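Local structure of WGR domain-containing protein (2RA8) at residues Trp16-Arg21 with Gly54-Glu59; Asp24-Tyr29 with Thr38-Phe43; Glu122-Ile127 with Ile159-Leu164; Asp129-Asn134 with Ser165-Ala170; Leu298-Val303 with Gln328-Met333. The protein is of unknown function but joins a WGR domain to leucine-rich repeats, an architecture consistent with binding other macromolecules. One frame throughout, in Å; residues are numbered along the deposited sequence.

Interaction 1: residues Trp16-Arg21 with Gly54-Glu59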
# COMPACT_ATOMS: atom_id res chain seq x y z
N TRP A 16 0.27 -5.12 21.79
CA TRP A 16 1.51 -5.83 21.52
C TRP A 16 2.20 -5.93 22.86
O TRP A 16 2.37 -4.92 23.54
CB TRP A 16 2.37 -5.03 20.53
CG TRP A 16 3.70 -5.63 20.19
CD1 TRP A 16 3.97 -6.55 19.21
CD2 TRP A 16 4.95 -5.34 20.82
NE1 TRP A 16 5.31 -6.85 19.19
CE2 TRP A 16 5.94 -6.13 20.16
CE3 TRP A 16 5.34 -4.50 21.87
CZ2 TRP A 16 7.29 -6.09 20.53
CZ3 TRP A 16 6.69 -4.46 22.24
CH2 TRP A 16 7.65 -5.25 21.57
N SER A 17 2.55 -7.14 23.27
CA SER A 17 3.24 -7.32 24.55
C SER A 17 4.50 -8.11 24.35
O SER A 17 4.60 -8.93 23.43
CB SER A 17 2.34 -8.02 25.58
OG SER A 17 2.16 -9.39 25.31
N ILE A 18 5.49 -7.84 25.19
CA ILE A 18 6.77 -8.53 25.09
C ILE A 18 7.27 -8.93 26.45
O ILE A 18 7.10 -8.21 27.44
CB ILE A 18 7.82 -7.66 24.34
CG1 ILE A 18 9.09 -8.49 24.09
CG2 ILE A 18 8.13 -6.40 25.14
CD1 ILE A 18 10.08 -7.82 23.13
N ASP A 19 7.90 -10.10 26.50
CA ASP A 19 8.43 -10.63 27.75
C ASP A 19 9.65 -11.43 27.45
O ASP A 19 9.68 -12.16 26.45
CB ASP A 19 7.37 -11.53 28.42
CG ASP A 19 7.71 -11.88 29.86
OD1 ASP A 19 8.43 -11.10 30.53
OD2 ASP A 19 7.24 -12.93 30.34
N VAL A 20 10.69 -11.29 28.28
CA VAL A 20 11.90 -12.07 28.07
C VAL A 20 12.05 -13.06 29.18
O VAL A 20 12.09 -12.69 30.35
CB VAL A 20 13.18 -11.19 28.03
CG1 VAL A 20 14.41 -12.09 27.89
CG2 VAL A 20 13.13 -10.21 26.87
N ARG A 21 12.11 -14.34 28.82
CA ARG A 21 12.29 -15.40 29.80
C ARG A 21 13.46 -16.25 29.38
O ARG A 21 13.36 -17.02 28.42
CB ARG A 21 11.02 -16.24 29.94
CG ARG A 21 9.92 -15.53 30.71
CD ARG A 21 8.70 -16.41 30.90
NE ARG A 21 7.66 -15.73 31.65
CZ ARG A 21 6.50 -16.28 32.01
NH1 ARG A 21 6.23 -17.54 31.68
NH2 ARG A 21 5.61 -15.57 32.69
N GLY A 54 14.84 -4.98 23.49
CA GLY A 54 14.96 -3.54 23.56
C GLY A 54 14.67 -2.89 22.22
O GLY A 54 13.96 -1.89 22.15
N LYS A 55 15.22 -3.46 21.15
CA LYS A 55 15.01 -2.90 19.82
C LYS A 55 13.56 -2.99 19.37
O LYS A 55 13.06 -2.09 18.71
CB LYS A 55 15.92 -3.60 18.80
CG LYS A 55 17.40 -3.43 19.11
CD LYS A 55 18.29 -3.80 17.92
CE LYS A 55 18.16 -2.78 16.79
NZ LYS A 55 19.10 -3.09 15.67
N LEU A 56 12.89 -4.08 19.73
CA LEU A 56 11.49 -4.26 19.35
C LEU A 56 10.64 -3.21 20.04
O LEU A 56 9.79 -2.57 19.42
CB LEU A 56 11.00 -5.65 19.76
CG LEU A 56 11.62 -6.83 18.99
CD1 LEU A 56 11.09 -8.14 19.53
CD2 LEU A 56 11.31 -6.69 17.51
N ILE A 57 10.88 -3.03 21.34
CA ILE A 57 10.15 -2.05 22.12
C ILE A 57 10.35 -0.66 21.55
O ILE A 57 9.38 0.03 21.22
CB ILE A 57 10.59 -2.11 23.60
CG1 ILE A 57 10.05 -3.40 24.23
CG2 ILE A 57 10.11 -0.87 24.37
CD1 ILE A 57 10.51 -3.65 25.65
N ALA A 58 11.61 -0.25 21.39
CA ALA A 58 11.91 1.08 20.84
C ALA A 58 11.17 1.30 19.55
O ALA A 58 10.63 2.39 19.29
CB ALA A 58 13.42 1.23 20.61
N GLU A 59 11.15 0.27 18.71
CA GLU A 59 10.48 0.33 17.42
C GLU A 59 8.98 0.54 17.55
O GLU A 59 8.38 1.32 16.81
CB GLU A 59 10.75 -0.96 16.65
CG GLU A 59 10.19 -0.99 15.25
CD GLU A 59 10.33 -2.37 14.61
OE1 GLU A 59 11.40 -2.99 14.80
OE2 GLU A 59 9.39 -2.81 13.92
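Trp-16 and Ile-18, two residues apart on strand 13-21, meet consecutive residues, Leu-56 and Ile-57, of helix 46-62. Trp-16 sets CG anti to its backbone N (chi1 178°), and it is the six-membered part of the indole that arrives at the helix. Trp-16 CZ2 lies 3.8 Å from Leu-56 CB, while Trp-16 CH2 stands 4.0 Å from Ile-57 CG1. The indole crosses both aliphatic chains at about a right angle, and Trp-16 CH2 also comes within 3.9 Å of the backbone N of Ile-57, close against the helix itself. This is the helix of the WGR domain packed on a face of its antiparallel sheet; strand and helix segments run nearly antiparallel, their axes 9.8 Å apart. Ile-18 divides its two branches between the same partners. At the end of the longer one, Ile-18 CD1 meets Leu-56 CD1 at 3.8 Å. Ile-18 CG2 falls in the crowded position between N and the carbonyl carbon and touches Ile-57 CD1 at 3.7 Å. Ile-57 CG1 is met by Ile-18 CG2 as well as by the indole. Lys-60, one turn further along the helix, makes a cation-pi contact with Trp-16, and Ala-53 packs on Ile-18.

Interaction 2: residues Asp24-Tyr29 with Thr38-Phe43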
# COMPACT_ATOMS: atom_id res chain seq x y z
N ASP A 24 14.68 -16.70 25.62
CA ASP A 24 13.52 -16.55 24.75
C ASP A 24 12.81 -15.22 24.89
O ASP A 24 12.61 -14.73 26.01
CB ASP A 24 12.49 -17.67 25.02
CG ASP A 24 12.99 -19.04 24.60
OD1 ASP A 24 13.58 -19.15 23.51
OD2 ASP A 24 12.78 -20.02 25.35
N VAL A 25 12.45 -14.64 23.76
CA VAL A 25 11.70 -13.39 23.73
C VAL A 25 10.31 -13.80 23.30
O VAL A 25 10.14 -14.42 22.24
CB VAL A 25 12.28 -12.38 22.70
CG1 VAL A 25 11.37 -11.16 22.61
CG2 VAL A 25 13.69 -11.95 23.11
N ILE A 26 9.32 -13.50 24.13
CA ILE A 26 7.94 -13.87 23.86
C ILE A 26 7.06 -12.67 23.54
O ILE A 26 6.84 -11.80 24.38
CB ILE A 26 7.34 -14.63 25.05
CG1 ILE A 26 8.27 -15.79 25.43
CG2 ILE A 26 5.95 -15.14 24.70
CD1 ILE A 26 7.91 -16.47 26.73
N VAL A 27 6.55 -12.65 22.31
CA VAL A 27 5.68 -11.59 21.83
C VAL A 27 4.26 -12.10 21.68
O VAL A 27 4.03 -13.23 21.22
CB VAL A 27 6.17 -11.05 20.45
CG1 VAL A 27 5.08 -10.26 19.77
CG2 VAL A 27 7.40 -10.18 20.64
N ASN A 28 3.31 -11.26 22.07
CA ASN A 28 1.89 -11.57 21.99
C ASN A 28 1.24 -10.35 21.38
O ASN A 28 1.36 -9.24 21.91
CB ASN A 28 1.33 -11.83 23.40
CG ASN A 28 -0.15 -12.18 23.40
OD1 ASN A 28 -0.85 -11.94 24.38
ND2 ASN A 28 -0.62 -12.76 22.30
N TYR A 29 0.54 -10.54 20.26
CA TYR A 29 -0.11 -9.42 19.57
C TYR A 29 -1.43 -9.76 18.96
O TYR A 29 -1.65 -10.88 18.52
CB TYR A 29 0.80 -8.86 18.47
CG TYR A 29 1.02 -9.81 17.31
CD1 TYR A 29 1.87 -10.91 17.42
CD2 TYR A 29 0.37 -9.61 16.09
CE1 TYR A 29 2.06 -11.79 16.35
CE2 TYR A 29 0.55 -10.48 15.01
CZ TYR A 29 1.40 -11.57 15.16
OH TYR A 29 1.58 -12.43 14.10
N THR A 38 0.92 -15.53 19.30
CA THR A 38 2.16 -15.55 20.06
C THR A 38 3.33 -16.01 19.24
O THR A 38 3.24 -17.00 18.50
CB THR A 38 2.04 -16.45 21.30
OG1 THR A 38 1.09 -15.86 22.21
CG2 THR A 38 3.39 -16.59 22.00
N GLN A 39 4.43 -15.29 19.36
CA GLN A 39 5.66 -15.61 18.65
C GLN A 39 6.76 -15.71 19.66
O GLN A 39 6.89 -14.85 20.54
CB GLN A 39 5.99 -14.52 17.62
CG GLN A 39 4.88 -14.26 16.62
CD GLN A 39 5.23 -13.18 15.61
OE1 GLN A 39 5.72 -12.11 15.98
NE2 GLN A 39 4.98 -13.45 14.33
N VAL A 40 7.54 -16.78 19.56
CA VAL A 40 8.65 -17.01 20.47
C VAL A 40 9.92 -17.08 19.66
O VAL A 40 9.98 -17.74 18.62
CB VAL A 40 8.45 -18.32 21.24
CG1 VAL A 40 9.54 -18.48 22.29
CG2 VAL A 40 7.07 -18.33 21.87
N LYS A 41 10.95 -16.40 20.13
CA LYS A 41 12.22 -16.39 19.42
C LYS A 41 13.34 -16.63 20.38
O LYS A 41 13.52 -15.89 21.35
CB LYS A 41 12.40 -15.03 18.72
CG LYS A 41 13.54 -14.97 17.73
CD LYS A 41 13.32 -13.88 16.67
CE LYS A 41 13.18 -12.48 17.26
NZ LYS A 41 11.82 -12.16 17.82
N ASN A 42 14.11 -17.69 20.13
CA ASN A 42 15.23 -18.05 20.99
C ASN A 42 16.49 -17.36 20.58
O ASN A 42 16.74 -17.14 19.40
CB ASN A 42 15.44 -19.56 20.98
CG ASN A 42 16.43 -20.01 22.03
OD1 ASN A 42 16.31 -19.66 23.20
ND2 ASN A 42 17.41 -20.81 21.62
N PHE A 43 17.31 -17.03 21.57
CA PHE A 43 18.57 -16.34 21.34
C PHE A 43 19.72 -17.08 21.98
O PHE A 43 19.53 -17.89 22.90
CB PHE A 43 18.49 -14.91 21.88
CG PHE A 43 17.60 -14.02 21.07
CD1 PHE A 43 18.14 -13.21 20.08
CD2 PHE A 43 16.23 -14.05 21.25
CE1 PHE A 43 17.31 -12.44 19.28
CE2 PHE A 43 15.40 -13.29 20.45
CZ PHE A 43 15.95 -12.49 19.46
O HOH W 1 9.57 -12.93 19.22
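Thr-38 faces Asn-28 as a non-hydrogen-bonded pair, and Thr-38 CG2 rests 4.0 Å from CG2 of Ile-26 on the same face of the sheet. The neighbouring Asn-28 amide has its hydrogen bonds elsewhere, ND2 donating to the carbonyls of Gln-37 and Asp-35. Gln-39 forms a hydrogen-bonded pair with Val-27: Gln-39 N to Val-27 O and Val-27 N to Gln-39 O are both 2.8 Å, the latter almost straight at 171°. The Gln-39 side chain, extended beyond CG (chi2 180°), brings Gln-39 CD to 3.5 Å from CE1 of Tyr-29, with amide and ring planes 59° apart. The Tyr-29 hydroxyl is bonded to the Glu-153 carbonyl of the second subunit, whose Trp-158 packs on Gln-39 and Lys-41. Val-40 returns to the face of Ile-26, and its CG1 spans the CB of Asp-24 and the CG1 of Ile-26. Lys-41 repeats the paired bonding with Val-25, 3.0 Å from Lys-41 N to Val-25 O and 2.9 Å from Val-25 N to Lys-41 O. Lys-41 NZ binds a water at 2.8 Å, which in turn donates weakly to Val-25 O. Asn-42 OD1 accepts from the Thr-23 hydroxyl. Phe-43 closes the segment, Phe-43 CE2 3.4 Å from Val-25 CG2, and its ring reaches Ala-49 and Ala-52 of helix 46-62. The arrangement is a two-stranded antiparallel beta hairpin, here placing strand 37-42 at the margin of the WGR-domain sheet within this chain.

Interaction 3: residues Glu122-Ile127 with Ile159-Leu164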
# COMPACT_ATOMS: atom_id res chain seq x y z
N GLU A 122 -24.65 8.02 -6.29
CA GLU A 122 -25.35 8.87 -5.33
C GLU A 122 -24.37 9.64 -4.47
O GLU A 122 -23.23 9.21 -4.29
CB GLU A 122 -26.22 8.04 -4.37
CG GLU A 122 -26.94 6.82 -4.96
CD GLU A 122 -26.11 5.54 -4.93
OE1 GLU A 122 -26.71 4.44 -4.92
OE2 GLU A 122 -24.86 5.63 -4.94
N ASP A 123 -24.78 10.78 -3.93
CA ASP A 123 -23.89 11.52 -3.04
C ASP A 123 -24.11 10.87 -1.69
O ASP A 123 -24.78 9.84 -1.62
CB ASP A 123 -24.24 13.02 -2.98
CG ASP A 123 -25.72 13.30 -2.73
OD1 ASP A 123 -26.39 12.49 -2.06
OD2 ASP A 123 -26.20 14.35 -3.21
N CYS A 124 -23.57 11.44 -0.62
CA CYS A 124 -23.74 10.80 0.68
C CYS A 124 -24.85 11.41 1.50
O CYS A 124 -24.79 11.41 2.73
CB CYS A 124 -22.43 10.84 1.46
SG CYS A 124 -21.67 12.47 1.52
N SER A 125 -25.87 11.92 0.81
CA SER A 125 -27.01 12.56 1.47
C SER A 125 -27.75 11.71 2.49
O SER A 125 -28.17 12.23 3.54
CB SER A 125 -28.03 13.03 0.43
OG SER A 125 -28.07 14.44 0.40
N ASP A 126 -27.93 10.43 2.19
CA ASP A 126 -28.62 9.52 3.10
C ASP A 126 -27.89 9.40 4.40
O ASP A 126 -28.50 9.34 5.47
CB ASP A 126 -28.73 8.12 2.48
CG ASP A 126 -29.89 7.99 1.53
OD1 ASP A 126 -30.10 8.91 0.71
OD2 ASP A 126 -30.59 6.96 1.59
N ILE A 127 -26.56 9.37 4.31
CA ILE A 127 -25.70 9.24 5.48
C ILE A 127 -25.76 10.52 6.29
O ILE A 127 -25.98 10.48 7.50
CB ILE A 127 -24.25 8.96 5.04
CG1 ILE A 127 -24.23 7.83 3.98
CG2 ILE A 127 -23.42 8.59 6.25
CD1 ILE A 127 -24.84 6.51 4.45
N ILE A 159 -15.58 11.31 -5.62
CA ILE A 159 -16.30 11.22 -4.36
C ILE A 159 -17.29 12.36 -4.31
O ILE A 159 -16.90 13.52 -4.43
CB ILE A 159 -15.33 11.28 -3.17
CG1 ILE A 159 -14.30 10.17 -3.29
CG2 ILE A 159 -16.10 11.13 -1.85
CD1 ILE A 159 -13.24 10.20 -2.20
N GLU A 160 -18.57 12.04 -4.14
CA GLU A 160 -19.61 13.06 -4.07
C GLU A 160 -20.04 13.36 -2.65
O GLU A 160 -20.79 12.60 -2.03
CB GLU A 160 -20.85 12.62 -4.88
CG GLU A 160 -20.58 12.45 -6.37
CD GLU A 160 -19.87 13.64 -6.97
OE1 GLU A 160 -20.34 14.78 -6.74
OE2 GLU A 160 -18.86 13.45 -7.67
N GLN A 161 -19.57 14.50 -2.14
CA GLN A 161 -19.91 14.91 -0.79
C GLN A 161 -21.15 15.77 -0.75
O GLN A 161 -21.81 15.98 -1.77
CB GLN A 161 -18.73 15.68 -0.19
CG GLN A 161 -17.42 14.89 -0.19
CD GLN A 161 -17.42 13.74 0.80
OE1 GLN A 161 -18.46 13.16 1.09
NE2 GLN A 161 -16.24 13.40 1.32
N VAL A 162 -21.49 16.26 0.44
CA VAL A 162 -22.66 17.12 0.62
C VAL A 162 -22.28 18.10 1.70
O VAL A 162 -21.14 18.12 2.15
CB VAL A 162 -23.88 16.32 1.11
CG1 VAL A 162 -24.34 15.33 0.04
CG2 VAL A 162 -23.54 15.59 2.39
N ASP A 163 -23.21 18.95 2.10
CA ASP A 163 -22.92 19.90 3.17
C ASP A 163 -22.85 19.07 4.44
O ASP A 163 -23.85 18.47 4.85
CB ASP A 163 -24.03 20.94 3.27
CG ASP A 163 -23.89 21.83 4.48
OD1 ASP A 163 -22.76 22.02 4.97
OD2 ASP A 163 -24.93 22.36 4.93
N LEU A 164 -21.68 19.00 5.06
CA LEU A 164 -21.56 18.21 6.29
C LEU A 164 -21.70 19.03 7.55
O LEU A 164 -21.53 18.52 8.65
CB LEU A 164 -20.21 17.47 6.33
CG LEU A 164 -19.93 16.37 5.28
CD1 LEU A 164 -18.59 15.69 5.62
CD2 LEU A 164 -21.05 15.35 5.26
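Asp-123 and Cys-124, just ahead of helix 125-132, come against Glu-160 to Val-162 in the loop between strand 143-146 and helix 165-169, within the leucine-rich-repeat region. The polar links across are slight. Cys-124 N donates to Glu-160 O at 3.3 Å, a weak bond bent to 126°, and the same carbonyl oxygen takes a CA-H...O contact from Asp-123 CA, with Glu-160 O 3.4 Å away. Cys-124 SG lies 3.3 Å from Gln-161 OE1, a close approach that does not count as a hydrogen bond; that oxygen accepts weakly from Trp-146 NE1, while Gln-161 NE2 is bonded to the Gly-181 carbonyl. Within the first segment, Asp-123 OD1 accepts from Ser-125 N at 3.0 Å and closes an Asx turn. The donor stands above the carboxylate plane, 49° out of it, and Cys-124 occupies the helix N-cap position.

Van der Waals contact is shared out by the two branches of Val-162. Val-162 CG1 sits 3.7 Å from Asp-123 CG, the side chains crossing at about a right angle. Val-162 CG2 touches Cys-124 SG at 3.7 Å. Glu-160 CB is 3.9 Å from Asp-123 CB. With one weak hydrogen bond between the segments, cohesion should come mainly from packing of Val-162, while the like charges at Asp-123 OD2 and Glu-160 OE1, 6.9 Å apart, would add mild repulsion if anything.

Interaction 4: residues Asp129-Asn134 with Ser165-Ala170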
# COMPACT_ATOMS: atom_id res chain seq x y z
N ASP A 129 -28.06 12.85 6.23
CA ASP A 129 -29.43 12.99 6.72
C ASP A 129 -29.71 12.01 7.83
O ASP A 129 -30.29 12.37 8.86
CB ASP A 129 -30.43 12.77 5.59
CG ASP A 129 -30.49 13.94 4.62
OD1 ASP A 129 -29.42 14.50 4.28
OD2 ASP A 129 -31.61 14.30 4.19
N GLY A 130 -29.29 10.76 7.63
CA GLY A 130 -29.50 9.74 8.63
C GLY A 130 -28.88 10.13 9.97
O GLY A 130 -29.50 9.97 11.01
N ILE A 131 -27.65 10.64 9.94
CA ILE A 131 -26.99 11.04 11.17
C ILE A 131 -27.71 12.20 11.82
O ILE A 131 -27.99 12.17 13.02
CB ILE A 131 -25.50 11.41 10.91
CG1 ILE A 131 -24.68 10.14 10.62
CG2 ILE A 131 -24.92 12.15 12.12
CD1 ILE A 131 -23.27 10.42 10.06
N VAL A 132 -28.02 13.22 11.03
CA VAL A 132 -28.71 14.40 11.54
C VAL A 132 -30.03 14.04 12.20
O VAL A 132 -30.42 14.66 13.20
CB VAL A 132 -28.95 15.44 10.40
CG1 VAL A 132 -29.83 16.60 10.89
CG2 VAL A 132 -27.62 15.97 9.91
N GLU A 133 -30.70 13.03 11.66
CA GLU A 133 -32.00 12.60 12.19
C GLU A 133 -31.87 11.69 13.38
O GLU A 133 -32.87 11.32 14.00
CB GLU A 133 -32.82 11.90 11.10
CG GLU A 133 -33.26 12.82 9.95
CD GLU A 133 -33.87 12.04 8.79
OE1 GLU A 133 -34.86 11.31 9.01
OE2 GLU A 133 -33.37 12.16 7.65
N ASN A 134 -30.64 11.30 13.70
CA ASN A 134 -30.38 10.42 14.84
C ASN A 134 -29.21 10.94 15.64
O ASN A 134 -28.33 10.18 16.04
CB ASN A 134 -30.09 9.00 14.36
CG ASN A 134 -31.29 8.35 13.71
OD1 ASN A 134 -32.25 7.97 14.39
ND2 ASN A 134 -31.26 8.23 12.39
N SER A 165 -22.01 20.32 7.42
CA SER A 165 -22.15 21.14 8.62
C SER A 165 -23.20 20.58 9.57
O SER A 165 -23.03 20.63 10.79
CB SER A 165 -22.50 22.58 8.26
OG SER A 165 -22.57 23.38 9.43
N PRO A 166 -24.30 20.03 9.04
CA PRO A 166 -25.31 19.49 9.96
C PRO A 166 -24.84 18.25 10.68
O PRO A 166 -25.27 17.97 11.81
CB PRO A 166 -26.50 19.20 9.04
CG PRO A 166 -26.36 20.26 7.99
CD PRO A 166 -24.87 20.20 7.69
N VAL A 167 -23.97 17.48 10.03
CA VAL A 167 -23.42 16.26 10.62
C VAL A 167 -22.47 16.64 11.73
O VAL A 167 -22.49 16.03 12.80
CB VAL A 167 -22.69 15.40 9.56
CG1 VAL A 167 -21.96 14.25 10.23
CG2 VAL A 167 -23.70 14.87 8.55
N LEU A 168 -21.64 17.64 11.48
CA LEU A 168 -20.70 18.09 12.50
C LEU A 168 -21.47 18.68 13.67
O LEU A 168 -21.04 18.57 14.82
CB LEU A 168 -19.73 19.13 11.92
CG LEU A 168 -18.88 18.64 10.72
CD1 LEU A 168 -17.97 19.77 10.26
CD2 LEU A 168 -18.04 17.42 11.11
N ASP A 169 -22.62 19.30 13.40
CA ASP A 169 -23.43 19.89 14.47
C ASP A 169 -24.04 18.82 15.36
O ASP A 169 -24.27 19.06 16.54
CB ASP A 169 -24.56 20.77 13.91
CG ASP A 169 -24.03 22.01 13.19
OD1 ASP A 169 -22.84 22.36 13.36
OD2 ASP A 169 -24.83 22.64 12.46
N ALA A 170 -24.30 17.65 14.79
CA ALA A 170 -24.87 16.51 15.53
C ALA A 170 -23.81 15.75 16.34
O ALA A 170 -24.13 14.84 17.10
CB ALA A 170 -25.58 15.55 14.56
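Ile-131 and Val-132 of helix 125-132 pack against Pro-166 and Val-167 of helix 165-169 and the following Ala-170. The contact joins two helices that flank the parallel sheet of the leucine-rich-repeat domain, and it is made by aliphatic carbon. Ile-131 can be followed outwards. Ile-131 CB is held back, 4.6 Å from Val-167 CG1, and the two branches then part. Ile-131 CG2 comes to 4.1 Å from Val-167 CG1 and also lies 4.2 Å from Ala-170 CB, filling the angle between two residues one turn apart. Ile-131 CG1, anti to the carbonyl carbon (chi1 -72°), stays further off, 4.9 Å from Val-167 CG1. From there the near-trans second torsion (chi2 168°) carries Ile-131 CD1 back to Val-167 CG1, at 4.1 Å, and CG2 and CD1 both rest on that methyl. The Ile-131 side chain also touches Trp-146 of strand 143-146 and Met-97 of helix 96-102, which places it in the layer between helices and sheet. Val-167 packs on Trp-146 as well.

Val-132 takes the outer part of the contact. Val-132 CG2 presses on Pro-166 CB at 3.5 Å and reaches Pro-166 O at 3.6 Å, and the two side chains are set obliquely to each other. Elsewhere on helix 165-169, Asp-169 forms salt bridges with Lys-190 and Arg-192. Just past Val-132, Asn-134 ND2 donates back to Gly-130 O at 2.8 Å, a bond with an angle of 150° at the hydrogen.

Interaction 5: residues Leu298-Val303 with Gln328-Met333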
# COMPACT_ATOMS: atom_id res chain seq x y z
N LEU A 298 15.15 27.78 0.70
CA LEU A 298 14.62 28.81 1.58
C LEU A 298 14.78 28.42 3.03
O LEU A 298 15.16 29.25 3.86
CB LEU A 298 13.14 29.05 1.27
CG LEU A 298 12.76 29.37 -0.18
CD1 LEU A 298 11.26 29.55 -0.26
CD2 LEU A 298 13.47 30.62 -0.67
N LEU A 299 14.51 27.16 3.34
CA LEU A 299 14.64 26.68 4.71
C LEU A 299 16.05 26.85 5.19
O LEU A 299 16.27 27.37 6.28
CB LEU A 299 14.27 25.20 4.80
CG LEU A 299 12.82 24.82 4.54
CD1 LEU A 299 12.73 23.31 4.39
CD2 LEU A 299 11.94 25.32 5.68
N LEU A 300 17.00 26.40 4.38
CA LEU A 300 18.42 26.51 4.73
C LEU A 300 18.90 27.93 4.88
O LEU A 300 19.81 28.20 5.66
CB LEU A 300 19.28 25.79 3.69
CG LEU A 300 19.15 24.27 3.63
CD1 LEU A 300 19.97 23.71 2.48
CD2 LEU A 300 19.60 23.67 4.95
N ASP A 301 18.29 28.86 4.12
CA ASP A 301 18.66 30.27 4.19
C ASP A 301 18.01 30.94 5.38
O ASP A 301 18.24 32.12 5.64
CB ASP A 301 18.22 31.04 2.93
CG ASP A 301 19.00 30.64 1.68
OD1 ASP A 301 20.18 30.25 1.80
OD2 ASP A 301 18.44 30.75 0.57
N HIS A 302 17.19 30.19 6.10
CA HIS A 302 16.47 30.73 7.26
C HIS A 302 16.35 29.73 8.38
O HIS A 302 15.26 29.55 8.93
CB HIS A 302 15.07 31.17 6.84
CG HIS A 302 15.05 32.31 5.89
ND1 HIS A 302 15.42 33.59 6.26
CD2 HIS A 302 14.71 32.38 4.58
CE1 HIS A 302 15.30 34.40 5.22
NE2 HIS A 302 14.87 33.69 4.19
N VAL A 303 17.45 29.08 8.73
CA VAL A 303 17.44 28.10 9.80
C VAL A 303 16.97 28.74 11.09
O VAL A 303 16.35 28.09 11.93
CB VAL A 303 18.83 27.49 10.03
CG1 VAL A 303 18.76 26.35 11.03
CG2 VAL A 303 19.40 27.00 8.70
N GLN A 328 19.82 17.29 5.62
CA GLN A 328 20.07 16.33 6.69
C GLN A 328 21.09 16.86 7.68
O GLN A 328 20.86 16.83 8.89
CB GLN A 328 20.60 15.02 6.09
CG GLN A 328 19.89 13.74 6.54
CD GLN A 328 18.61 13.48 5.78
OE1 GLN A 328 17.99 12.43 5.93
NE2 GLN A 328 18.20 14.43 4.96
N LYS A 329 22.21 17.35 7.16
CA LYS A 329 23.29 17.86 8.00
C LYS A 329 23.10 19.25 8.56
O LYS A 329 23.58 19.55 9.66
CB LYS A 329 24.61 17.82 7.23
CG LYS A 329 25.84 17.96 8.10
CD LYS A 329 27.11 18.03 7.27
CE LYS A 329 28.36 17.87 8.14
NZ LYS A 329 28.40 18.86 9.25
N SER A 330 22.41 20.12 7.82
CA SER A 330 22.19 21.49 8.26
C SER A 330 20.98 21.72 9.15
O SER A 330 20.92 22.72 9.86
CB SER A 330 22.11 22.42 7.05
OG SER A 330 23.32 22.40 6.31
N LEU A 331 20.01 20.81 9.13
CA LEU A 331 18.83 20.97 9.98
C LEU A 331 18.95 20.13 11.22
O LEU A 331 19.20 18.93 11.15
CB LEU A 331 17.55 20.62 9.20
CG LEU A 331 17.24 21.56 8.02
CD1 LEU A 331 15.91 21.20 7.39
CD2 LEU A 331 17.20 23.00 8.52
N PRO A 332 18.77 20.75 12.40
CA PRO A 332 18.88 20.05 13.69
C PRO A 332 17.74 19.16 14.12
O PRO A 332 17.93 18.29 14.97
CB PRO A 332 19.10 21.19 14.68
CG PRO A 332 18.26 22.28 14.10
CD PRO A 332 18.60 22.20 12.62
N MSE A 333 16.55 19.34 13.55
CA MSE A 333 15.43 18.51 13.97
C MSE A 333 15.11 17.40 13.01
O MSE A 333 15.69 17.29 11.93
CB MSE A 333 14.17 19.37 14.17
CG MSE A 333 13.38 19.68 12.91
SE MSE A 333 14.38 20.63 11.55
CE MSE A 333 14.43 22.37 12.39
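Leu-300 and Val-303, at and just beyond the end of helix 293-300, pack on Ser-330, Leu-331 and Pro-332, where helix 321-330 gives way to the last strand of the chain. Earlier in the first segment, Leu-299 turns its CB towards the second segment but stops short of touching it; its side chain packs instead on Val-269, Met-314 and Ile-306. Leu-300 makes the closest approach. With CG anti to the carbonyl carbon (chi1 -68°), the CD2 methyl of Leu-300 meets Ser-330 CB at 3.5 Å and lies 4.2 Å from Ser-330 OG. CB is thus the closer atom of the serine; its hydroxyl is weakly bonded to the Glu-326 carbonyl within its own helix. Leu-300 CD2 also comes within 4.4 Å of Leu-331 CD2, and Leu-300 touches Met-323, Glu-326 and Leu-327 along helix 321-330. His-302 N is bonded to Leu-299 O at 3.0 Å, and past this turn Val-303 directs its CB toward the second segment. CG1 of Val-303, anti to the backbone N (chi1 -173°), does the touching. Val-303 CG1 lies 4.5 Å from Leu-331 CD2 and 4.4 Å from Pro-332 CD, with Ser-330 O also 4.4 Å away. Leu-331 CD2 is met by both Leu-300 and Val-303, while the leucine side chain also packs on Ile-306. The two segments join the ends of successive helices flanking the parallel sheet, the arrangement of a leucine-rich-repeat fold, here near its C-terminal edge.

Overall arrangement
Interactions 1 and 2 build one unit: strands 13-21 and 24-31 are neighbours in the WGR sheet, and the two contacts touch through backbone and side chains. Interaction 2 is backbone-bonded, largely at the surface and reached by the second subunit, whereas interaction 1 is partly buried and wholly van der Waals. The remaining three belong to the repeat region. Interactions 3 and 4 share helix 125-132 and adjoin in sequence, with centres 12 Å apart; the first mixes a weak polar link with packing at the helix start, the second is buried and aliphatic. Interaction 5, also aliphatic but at the surface, lies on the opposite side of the chain's centre from both.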